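Local coordinates for acyl-CoA synthetase (AMP-forming)/AMP-acid ligase II-like protein (Dyadobacter fermentans, PDB 4GS5) that probably activates carboxylic acids, perhaps medium-chain fatty acids, with ATP and joins them to coenzyme A, at residues E32-H44 and K53-S65. Numbering follows the deposited sequence.
Sequences EKWLGGAREFVLH and KPITVTRAQLAAS. With EDO (1,2-ethanediol), chain U.
The guanidinium of Arg59 lies flat on one face of the Trp34 indole, planes 23° apart. Its CZ sits 4.1 Å from the centroid of the five-membered ring of Trp34, a cation-pi contact. At the edge of the same indole, CZ3 meets Leu62 CD1. The Phe41 ring has Val57 O and Arg59 CA at its edge, and its CD2 also touches Leu62 CD1 at 3.6 Å. Leu62, which touches both rings, also packs on Met94 of helix 90-102. Arg59 reaches the indole on an extended chain, with CG anti to the backbone N (chi1 -174°).

In the guanidinium plane, NH1 and NH2 of Arg59 both grip Trp34 O, at 2.9 and 3.0 Å. NH1 also donates to Ala38 O. Trp34 O takes a third bond from Gly37 N, part of the Schellman motif that ends helix 22-36. An alanine here would remove the flat cation over Trp34 and would probably leave Ala38 O without its donor and Trp34 O with Gly37 N alone of the three donors named.

Strands 40-46 and 52-58 form an antiparallel hairpin; the turn between them carries the glycine-rich loop that in relatives binds the phosphates of ATP. Phe41 with Val57 and Leu43 with Ile55 are hydrogen-bonded pairs. Thr58 then caps helix 59-72 through a capping box with Gln61. One cation thus ties the start of helix 59-72 to the C-terminal end of helix 22-36, where its charge probably complements the carbonyl dipoles.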
loop_
_atom_site.group_PDB
_atom_site.type_symbol
_atom_site.label_atom_id
_atom_site.label_comp_id
_atom_site.label_asym_id
_atom_site.label_seq_id
_atom_site.Cartn_x
_atom_site.Cartn_y
_atom_site.Cartn_z
ATOM N N GLU A 32 20.010 -18.684 12.800
ATOM C CA GLU A 32 21.057 -19.681 12.672
ATOM C C GLU A 32 21.291 -19.963 11.193
ATOM O O GLU A 32 22.433 -20.011 10.741
ATOM C CB GLU A 32 20.676 -20.951 13.427
ATOM C CG GLU A 32 20.819 -20.816 14.941
ATOM C CD GLU A 32 22.266 -20.958 15.421
ATOM O OE1 GLU A 32 22.744 -22.114 15.533
ATOM O OE2 GLU A 32 22.918 -19.919 15.690
ATOM N N LYS A 33 20.212 -20.113 10.427
ATOM C CA LYS A 33 20.353 -20.387 8.999
ATOM C C LYS A 33 20.989 -19.210 8.242
ATOM O O LYS A 33 21.863 -19.410 7.388
ATOM C CB LYS A 33 19.014 -20.789 8.360
ATOM C CG LYS A 33 19.176 -21.268 6.921
ATOM C CD LYS A 33 17.862 -21.638 6.241
ATOM C CE LYS A 33 18.134 -22.040 4.787
ATOM N NZ LYS A 33 16.905 -22.279 3.979
ATOM N N TRP A 34 20.561 -17.989 8.555
ATOM C CA TRP A 34 21.155 -16.815 7.924
ATOM C C TRP A 34 22.671 -16.782 8.137
ATOM O O TRP A 34 23.444 -16.682 7.178
ATOM C CB TRP A 34 20.528 -15.521 8.448
ATOM C CG TRP A 34 21.102 -14.299 7.790
ATOM C CD1 TRP A 34 22.141 -13.539 8.235
ATOM C CD2 TRP A 34 20.670 -13.711 6.562
ATOM N NE1 TRP A 34 22.385 -12.512 7.360
ATOM C CE2 TRP A 34 21.497 -12.594 6.324
ATOM C CE3 TRP A 34 19.666 -14.020 5.639
ATOM C CZ2 TRP A 34 21.343 -11.778 5.200
ATOM C CZ3 TRP A 34 19.517 -13.211 4.524
ATOM C CH2 TRP A 34 20.346 -12.100 4.316
ATOM N N LEU A 35 23.084 -16.866 9.400
ATOM C CA LEU A 35 24.499 -16.832 9.766
ATOM C C LEU A 35 25.301 -17.961 9.116
ATOM O O LEU A 35 26.480 -17.789 8.794
ATOM C CB LEU A 35 24.659 -16.870 11.292
ATOM C CG LEU A 35 23.958 -15.725 12.039
ATOM C CD1 LEU A 35 24.083 -15.896 13.546
ATOM C CD2 LEU A 35 24.504 -14.365 11.603
ATOM N N GLY A 36 24.659 -19.110 8.921
ATOM C CA GLY A 36 25.308 -20.266 8.327
ATOM C C GLY A 36 25.723 -20.075 6.877
ATOM O O GLY A 36 26.588 -20.792 6.378
ATOM N N GLY A 37 25.091 -19.129 6.183
ATOM C CA GLY A 37 25.506 -18.778 4.833
ATOM C C GLY A 37 24.554 -19.167 3.711
ATOM O O GLY A 37 24.861 -18.946 2.534
ATOM N N ALA A 38 23.401 -19.733 4.068
ATOM C CA ALA A 38 22.413 -20.172 3.081
ATOM C C ALA A 38 22.244 -19.153 1.968
ATOM O O ALA A 38 22.192 -17.946 2.225
ATOM C CB ALA A 38 21.088 -20.425 3.748
ATOM N N ARG A 39 22.149 -19.630 0.731
ATOM C CA ARG A 39 21.987 -18.717 -0.399
ATOM C C ARG A 39 20.515 -18.417 -0.699
ATOM O O ARG A 39 20.206 -17.497 -1.452
ATOM C CB ARG A 39 22.703 -19.247 -1.646
ATOM C CG ARG A 39 24.206 -18.964 -1.664
ATOM C CD ARG A 39 24.857 -19.505 -2.940
ATOM N NE ARG A 39 24.197 -18.981 -4.136
ATOM C CZ ARG A 39 24.611 -17.916 -4.816
ATOM N NH1 ARG A 39 25.701 -17.257 -4.435
ATOM N NH2 ARG A 39 23.935 -17.512 -5.884
ATOM N N GLU A 40 19.609 -19.205 -0.129
ATOM C CA GLU A 40 18.184 -18.914 -0.294
ATOM C C GLU A 40 17.330 -19.404 0.874
ATOM O O GLU A 40 17.783 -20.192 1.702
ATOM C CB GLU A 40 17.647 -19.395 -1.652
ATOM C CG GLU A 40 17.531 -20.895 -1.858
ATOM C CD GLU A 40 16.729 -21.235 -3.113
ATOM O OE1 GLU A 40 17.165 -20.844 -4.219
ATOM O OE2 GLU A 40 15.656 -21.873 -3.001
ATOM N N PHE A 41 16.103 -18.898 0.940
ATOM C CA PHE A 41 15.233 -19.094 2.088
ATOM C C PHE A 41 13.797 -19.272 1.641
ATOM O O PHE A 41 13.316 -18.566 0.756
ATOM C CB PHE A 41 15.320 -17.904 3.053
ATOM C CG PHE A 41 16.716 -17.606 3.508
ATOM C CD1 PHE A 41 17.187 -18.097 4.715
ATOM C CD2 PHE A 41 17.569 -16.850 2.717
ATOM C CE1 PHE A 41 18.485 -17.840 5.128
ATOM C CE2 PHE A 41 18.870 -16.595 3.124
ATOM C CZ PHE A 41 19.328 -17.092 4.330
ATOM N N VAL A 42 13.127 -20.229 2.268
ATOM C CA VAL A 42 11.697 -20.424 2.100
ATOM C C VAL A 42 10.987 -19.792 3.291
ATOM O O VAL A 42 11.012 -20.347 4.391
ATOM C CB VAL A 42 11.334 -21.934 2.034
ATOM C CG1 VAL A 42 9.842 -22.100 1.848
ATOM C CG2 VAL A 42 12.094 -22.616 0.902
ATOM N N LEU A 43 10.380 -18.625 3.076
ATOM C CA LEU A 43 9.601 -17.964 4.113
ATOM C C LEU A 43 8.095 -18.073 3.789
ATOM O O LEU A 43 7.704 -18.771 2.850
ATOM C CB LEU A 43 10.029 -16.507 4.259
ATOM C CG LEU A 43 11.542 -16.275 4.190
ATOM C CD1 LEU A 43 11.896 -14.854 4.618
ATOM C CD2 LEU A 43 12.305 -17.303 5.027
ATOM N N HIS A 44 7.252 -17.398 4.564
ATOM C CA HIS A 44 5.799 -17.520 4.394
ATOM C C HIS A 44 5.102 -16.177 4.250
ATOM O O HIS A 44 5.538 -15.176 4.812
ATOM C CB HIS A 44 5.168 -18.254 5.581
ATOM C CG HIS A 44 5.497 -19.711 5.643
ATOM N ND1 HIS A 44 6.469 -20.219 6.477
ATOM C CD2 HIS A 44 4.977 -20.771 4.982
ATOM C CE1 HIS A 44 6.534 -21.528 6.326
ATOM N NE2 HIS A 44 5.639 -21.890 5.423
ATOM N N LYS A 53 1.358 -19.282 2.658
ATOM C CA LYS A 53 1.956 -19.907 1.497
ATOM C C LYS A 53 3.446 -19.625 1.463
ATOM O O LYS A 53 3.882 -18.522 1.805
ATOM C CB LYS A 53 1.270 -19.443 0.210
ATOM C CG LYS A 53 1.724 -18.119 -0.346
ATOM C CD LYS A 53 0.884 -17.800 -1.566
ATOM C CE LYS A 53 1.454 -16.682 -2.404
ATOM N NZ LYS A 53 1.380 -17.074 -3.846
ATOM N N PRO A 54 4.228 -20.632 1.072
ATOM C CA PRO A 54 5.684 -20.472 1.020
ATOM C C PRO A 54 6.118 -19.614 -0.160
ATOM O O PRO A 54 5.507 -19.669 -1.224
ATOM C CB PRO A 54 6.201 -21.908 0.873
ATOM C CG PRO A 54 5.052 -22.696 0.357
ATOM C CD PRO A 54 3.801 -22.024 0.848
ATOM N N ILE A 55 7.148 -18.804 0.043
ATOM C CA ILE A 55 7.795 -18.107 -1.062
ATOM C C ILE A 55 9.295 -18.215 -0.857
ATOM O O ILE A 55 9.783 -18.155 0.273
ATOM C CB ILE A 55 7.398 -16.627 -1.139
ATOM C CG1 ILE A 55 7.706 -15.936 0.181
ATOM C CG2 ILE A 55 5.908 -16.457 -1.505
ATOM C CD1 ILE A 55 7.413 -14.451 0.161
ATOM N N THR A 56 10.045 -18.396 -1.931
ATOM C CA THR A 56 11.483 -18.481 -1.750
ATOM C C THR A 56 12.143 -17.168 -2.137
ATOM O O THR A 56 11.771 -16.533 -3.131
ATOM C CB THR A 56 12.125 -19.709 -2.464
ATOM O OG1 THR A 56 12.539 -19.359 -3.792
ATOM C CG2 THR A 56 11.148 -20.872 -2.509
ATOM N N VAL A 57 13.092 -16.739 -1.316
ATOM C CA VAL A 57 13.801 -15.491 -1.574
ATOM C C VAL A 57 15.282 -15.735 -1.409
ATOM O O VAL A 57 15.690 -16.556 -0.584
ATOM C CB VAL A 57 13.367 -14.390 -0.608
ATOM C CG1 VAL A 57 11.898 -14.056 -0.831
ATOM C CG2 VAL A 57 13.617 -14.841 0.826
ATOM N N THR A 58 16.095 -15.046 -2.203
ATOM C CA THR A 58 17.528 -15.301 -2.158
ATOM C C THR A 58 18.145 -14.522 -1.008
ATOM O O THR A 58 17.545 -13.561 -0.496
ATOM C CB THR A 58 18.236 -14.929 -3.480
ATOM O OG1 THR A 58 18.276 -13.504 -3.640
ATOM C CG2 THR A 58 17.519 -15.553 -4.667
ATOM N N ARG A 59 19.333 -14.946 -0.597
ATOM C CA ARG A 59 20.106 -14.205 0.394
ATOM C C ARG A 59 20.388 -12.782 -0.102
ATOM O O ARG A 59 20.253 -11.799 0.644
ATOM C CB ARG A 59 21.430 -14.924 0.682
ATOM C CG ARG A 59 22.197 -14.288 1.807
ATOM C CD ARG A 59 23.628 -14.794 1.920
ATOM N NE ARG A 59 24.190 -14.358 3.195
ATOM C CZ ARG A 59 23.997 -14.993 4.348
ATOM N NH1 ARG A 59 23.288 -16.119 4.381
ATOM N NH2 ARG A 59 24.526 -14.512 5.465
ATOM N N ALA A 60 20.763 -12.675 -1.372
ATOM C CA ALA A 60 21.117 -11.391 -1.959
ATOM C C ALA A 60 19.960 -10.391 -1.877
ATOM O O ALA A 60 20.169 -9.186 -1.618
ATOM C CB ALA A 60 21.578 -11.582 -3.410
ATOM N N GLN A 61 18.749 -10.899 -2.104
ATOM C CA GLN A 61 17.518 -10.105 -2.029
ATOM C C GLN A 61 17.328 -9.514 -0.645
ATOM O O GLN A 61 17.083 -8.321 -0.487
ATOM C CB GLN A 61 16.304 -10.999 -2.310
ATOM C CG GLN A 61 16.000 -11.213 -3.761
ATOM C CD GLN A 61 14.706 -11.971 -3.970
ATOM O OE1 GLN A 61 14.672 -13.190 -3.866
ATOM N NE2 GLN A 61 13.635 -11.249 -4.267
ATOM N N LEU A 62 17.377 -10.386 0.354
ATOM C CA LEU A 62 17.193 -9.985 1.739
ATOM C C LEU A 62 18.258 -8.981 2.174
ATOM O O LEU A 62 17.953 -7.997 2.850
ATOM C CB LEU A 62 17.215 -11.223 2.649
ATOM C CG LEU A 62 16.070 -12.214 2.374
ATOM C CD1 LEU A 62 16.241 -13.520 3.135
ATOM C CD2 LEU A 62 14.714 -11.584 2.680
ATOM N N ALA A 63 19.508 -9.239 1.794
ATOM C CA ALA A 63 20.612 -8.364 2.172
ATOM C C ALA A 63 20.466 -6.970 1.545
ATOM O O ALA A 63 20.758 -5.961 2.181
ATOM C CB ALA A 63 21.964 -8.993 1.788
ATOM N N ALA A 64 20.039 -6.930 0.290
ATOM C CA ALA A 64 19.847 -5.674 -0.417
ATOM C C ALA A 64 18.749 -4.865 0.255
ATOM O O ALA A 64 18.890 -3.667 0.466
ATOM C CB ALA A 64 19.498 -5.930 -1.872
ATOM N N SER A 65 17.668 -5.545 0.620
ATOM C CA SER A 65 16.515 -4.914 1.252
ATOM C C SER A 65 16.866 -4.302 2.614
ATOM O O SER A 65 16.548 -3.143 2.888
ATOM C CB SER A 65 15.385 -5.938 1.377
ATOM O OG SER A 65 14.245 -5.374 1.964
HETATM C C1 EDO U . 14.363 -20.549 5.725
HETATM O O1 EDO U . 14.243 -21.505 4.652
HETATM C C2 EDO U . 13.588 -21.049 6.935
HETATM O O2 EDO U . 14.174 -20.569 8.138
#